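Local structure of dihydrodipicolinate synthase (Bacillus anthracis, 1XKY) at residues T18-P23 / K37-L42. The protein probably catalyses the condensation of pyruvate with aspartate semialdehyde that opens the lysine branch of bacterial amino-acid biosynthesis. Sequence-based numbering, arbitrary orientation.
Sequences TAMVTP and KLVNYL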
ATOM      1  N   THR A  18       8.599  20.965 -19.616  1.00 14.12           N
ATOM      2  CA  THR A  18       9.508  19.845 -19.641  1.00 13.72           C
ATOM      3  C   THR A  18      10.447  19.913 -18.455  1.00 13.78           C
ATOM      4  O   THR A  18      11.076  20.957 -18.202  1.00 13.63           O
ATOM      5  CB  THR A  18      10.296  19.769 -20.968  1.00 13.64           C
ATOM      6  OG1 THR A  18       9.377  19.537 -22.040  1.00 14.28           O
ATOM      7  CG2 THR A  18      11.320  18.646 -20.934  1.00 13.68           C
ATOM      8  N   ALA A  19      10.489  18.795 -17.724  1.00 13.60           N
ATOM      9  CA  ALA A  19      11.400  18.574 -16.607  1.00 13.83           C
ATOM     10  C   ALA A  19      12.756  18.175 -17.159  1.00 13.79           C
ATOM     11  O   ALA A  19      13.070  16.991 -17.289  1.00 13.62           O
ATOM     12  CB  ALA A  19      10.859  17.482 -15.683  1.00 14.04           C
ATOM     13  N   MET A  20      13.563  19.180 -17.470  1.00 13.89           N
ATOM     14  CA  MET A  20      14.766  18.984 -18.264  1.00 13.70           C
ATOM     15  C   MET A  20      15.880  18.276 -17.508  1.00 13.45           C
ATOM     16  O   MET A  20      16.194  18.628 -16.374  1.00 13.25           O
ATOM     17  CB  MET A  20      15.284  20.333 -18.762  1.00 13.74           C
ATOM     18  CG  MET A  20      16.262  20.220 -19.887  1.00 14.80           C
ATOM     19  SD  MET A  20      16.893  21.823 -20.387  1.00 19.12           S
ATOM     20  CE  MET A  20      17.835  22.302 -18.951  1.00 17.99           C
ATOM     21  N   VAL A  21      16.493  17.293 -18.162  1.00 13.39           N
ATOM     22  CA  VAL A  21      17.715  16.679 -17.665  1.00 13.61           C
ATOM     23  C   VAL A  21      18.867  17.689 -17.644  1.00 13.79           C
ATOM     24  O   VAL A  21      18.855  18.694 -18.359  1.00 13.30           O
ATOM     25  CB  VAL A  21      18.125  15.410 -18.494  1.00 13.63           C
ATOM     26  CG1 VAL A  21      17.024  14.370 -18.447  1.00 12.76           C
ATOM     27  CG2 VAL A  21      18.481  15.770 -19.951  1.00 13.42           C
ATOM     28  N   THR A  22      19.857  17.422 -16.803  1.00 14.44           N
ATOM     29  CA  THR A  22      21.065  18.245 -16.749  1.00 14.53           C
ATOM     30  C   THR A  22      22.210  17.496 -17.443  1.00 14.71           C
ATOM     31  O   THR A  22      22.724  16.505 -16.899  1.00 14.74           O
ATOM     32  CB  THR A  22      21.453  18.583 -15.298  1.00 14.52           C
ATOM     33  OG1 THR A  22      20.356  19.234 -14.642  1.00 14.51           O
ATOM     34  CG2 THR A  22      22.669  19.506 -15.269  1.00 14.26           C
ATOM     35  N   PRO A  23      22.583  17.929 -18.664  1.00 15.14           N
ATOM     36  CA  PRO A  23      23.705  17.282 -19.346  1.00 15.45           C
ATOM     37  C   PRO A  23      25.024  17.363 -18.573  1.00 15.73           C
ATOM     38  O   PRO A  23      25.377  18.430 -18.058  1.00 15.45           O
ATOM     39  CB  PRO A  23      23.809  18.052 -20.675  1.00 15.43           C
ATOM     40  CG  PRO A  23      22.464  18.642 -20.880  1.00 15.41           C
ATOM     41  CD  PRO A  23      21.957  18.966 -19.510  1.00 14.61           C
ATOM     42  N   LYS A  37      22.375  22.943 -26.678  1.00 16.23           N
ATOM     43  CA  LYS A  37      21.785  22.087 -27.705  1.00 17.15           C
ATOM     44  C   LYS A  37      20.433  21.530 -27.255  1.00 16.52           C
ATOM     45  O   LYS A  37      19.458  21.551 -28.017  1.00 15.25           O
ATOM     46  CB  LYS A  37      22.731  20.941 -28.068  1.00 18.16           C
ATOM     47  CG  LYS A  37      22.319  20.189 -29.325  1.00 21.56           C
ATOM     48  CD  LYS A  37      23.097  18.878 -29.504  1.00 25.91           C
ATOM     49  CE  LYS A  37      24.504  19.080 -30.051  1.00 28.38           C
ATOM     50  NZ  LYS A  37      25.526  19.272 -28.978  1.00 31.09           N
ATOM     51  N   LEU A  38      20.376  21.057 -26.011  1.00 15.93           N
ATOM     52  CA  LEU A  38      19.161  20.436 -25.478  1.00 15.81           C
ATOM     53  C   LEU A  38      18.009  21.428 -25.358  1.00 15.49           C
ATOM     54  O   LEU A  38      16.880  21.110 -25.717  1.00 15.63           O
ATOM     55  CB  LEU A  38      19.428  19.795 -24.106  1.00 15.57           C
ATOM     56  CG  LEU A  38      18.196  19.207 -23.395  1.00 14.77           C
ATOM     57  CD1 LEU A  38      17.590  18.095 -24.218  1.00 15.23           C
ATOM     58  CD2 LEU A  38      18.566  18.701 -22.005  1.00 15.88           C
ATOM     59  N   VAL A  39      18.294  22.617 -24.831  1.00 15.60           N
ATOM     60  CA  VAL A  39      17.273  23.665 -24.680  1.00 15.58           C
ATOM     61  C   VAL A  39      16.657  24.030 -26.032  1.00 15.87           C
ATOM     62  O   VAL A  39      15.432  24.100 -26.169  1.00 15.36           O
ATOM     63  CB  VAL A  39      17.841  24.924 -23.996  1.00 15.53           C
ATOM     64  CG1 VAL A  39      16.872  26.094 -24.106  1.00 15.19           C
ATOM     65  CG2 VAL A  39      18.152  24.641 -22.521  1.00 15.61           C
ATOM     66  N   ASN A  40      17.505  24.230 -27.035  1.00 16.22           N
ATOM     67  CA  ASN A  40      17.012  24.572 -28.379  1.00 16.76           C
ATOM     68  C   ASN A  40      16.190  23.452 -29.010  1.00 16.78           C
ATOM     69  O   ASN A  40      15.139  23.703 -29.631  1.00 16.13           O
ATOM     70  CB  ASN A  40      18.174  24.977 -29.285  1.00 16.77           C
ATOM     71  CG  ASN A  40      18.681  26.369 -28.969  1.00 17.71           C
ATOM     72  OD1 ASN A  40      17.895  27.311 -28.868  1.00 17.56           O
ATOM     73  ND2 ASN A  40      19.987  26.505 -28.801  1.00 18.31           N
ATOM     74  N   TYR A  41      16.667  22.223 -28.830  1.00 16.75           N
ATOM     75  CA  TYR A  41      15.927  21.044 -29.269  1.00 17.13           C
ATOM     76  C   TYR A  41      14.513  21.001 -28.658  1.00 16.48           C
ATOM     77  O   TYR A  41      13.511  20.839 -29.375  1.00 16.11           O
ATOM     78  CB  TYR A  41      16.703  19.760 -28.944  1.00 17.47           C
ATOM     79  CG  TYR A  41      15.852  18.519 -29.136  1.00 18.43           C
ATOM     80  CD1 TYR A  41      15.728  17.922 -30.388  1.00 19.52           C
ATOM     81  CD2 TYR A  41      15.130  17.983 -28.075  1.00 18.39           C
ATOM     82  CE1 TYR A  41      14.922  16.801 -30.576  1.00 21.43           C
ATOM     83  CE2 TYR A  41      14.327  16.857 -28.244  1.00 20.56           C
ATOM     84  CZ  TYR A  41      14.220  16.269 -29.498  1.00 21.86           C
ATOM     85  OH  TYR A  41      13.413  15.151 -29.668  1.00 21.72           O
ATOM     86  N   LEU A  42      14.425  21.160 -27.343  1.00 16.17           N
ATOM     87  CA  LEU A  42      13.123  21.080 -26.664  1.00 15.54           C
ATOM     88  C   LEU A  42      12.148  22.127 -27.186  1.00 15.91           C
ATOM     89  O   LEU A  42      11.001  21.811 -27.506  1.00 14.95           O
ATOM     90  CB  LEU A  42      13.281  21.207 -25.144  1.00 15.05           C
ATOM     91  CG  LEU A  42      14.022  20.040 -24.475  1.00 14.40           C
ATOM     92  CD1 LEU A  42      14.254  20.348 -22.997  1.00 13.41           C
ATOM     93  CD2 LEU A  42      13.279  18.733 -24.666  1.00 13.09           C
TER
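Met20 and Leu38 carry the contact, their side chains running past one another in opposing directions, with Met20 CG pressed to 3.5 Å from Leu38 CD2, tight for two carbons. In Met20, CG is anti to the backbone N (chi1 -163°), which sets that carbon against the helix, 3.7 Å from Leu42 CD1 as well. Its sulfur continues to Val39, SD standing 3.8 Å from Val39 CG2, the two side chains lying nearly perpendicular. Leu38 CD2 is shared further: Val21 CG2 meets it at 3.6 Å, the Val21 side chain lying roughly perpendicular to that of Leu38, and Pro23 CG approaches at 4.1 Å. At the Thr18 end of the interface, the methyl of Thr18 rests against Leu42, CG2 to CD1 4.0 Å.

All these meetings are apolar and buried. Thr18 turns its hydroxyl to other partners, OG1 hydrogen-bonding with Thr47 and Ser218. Around the contact, Met20 reaches Val74 and Val39 reaches Val77 and Val78 of helix 64-78, while His219 of helix 218-234 touches Thr18, Met20, Val21 and Leu42. Helix 32-44 is thus packed on strand 16-19 and the chain that follows it, within the first beta-alpha-beta unit of the eight-stranded TIM barrel.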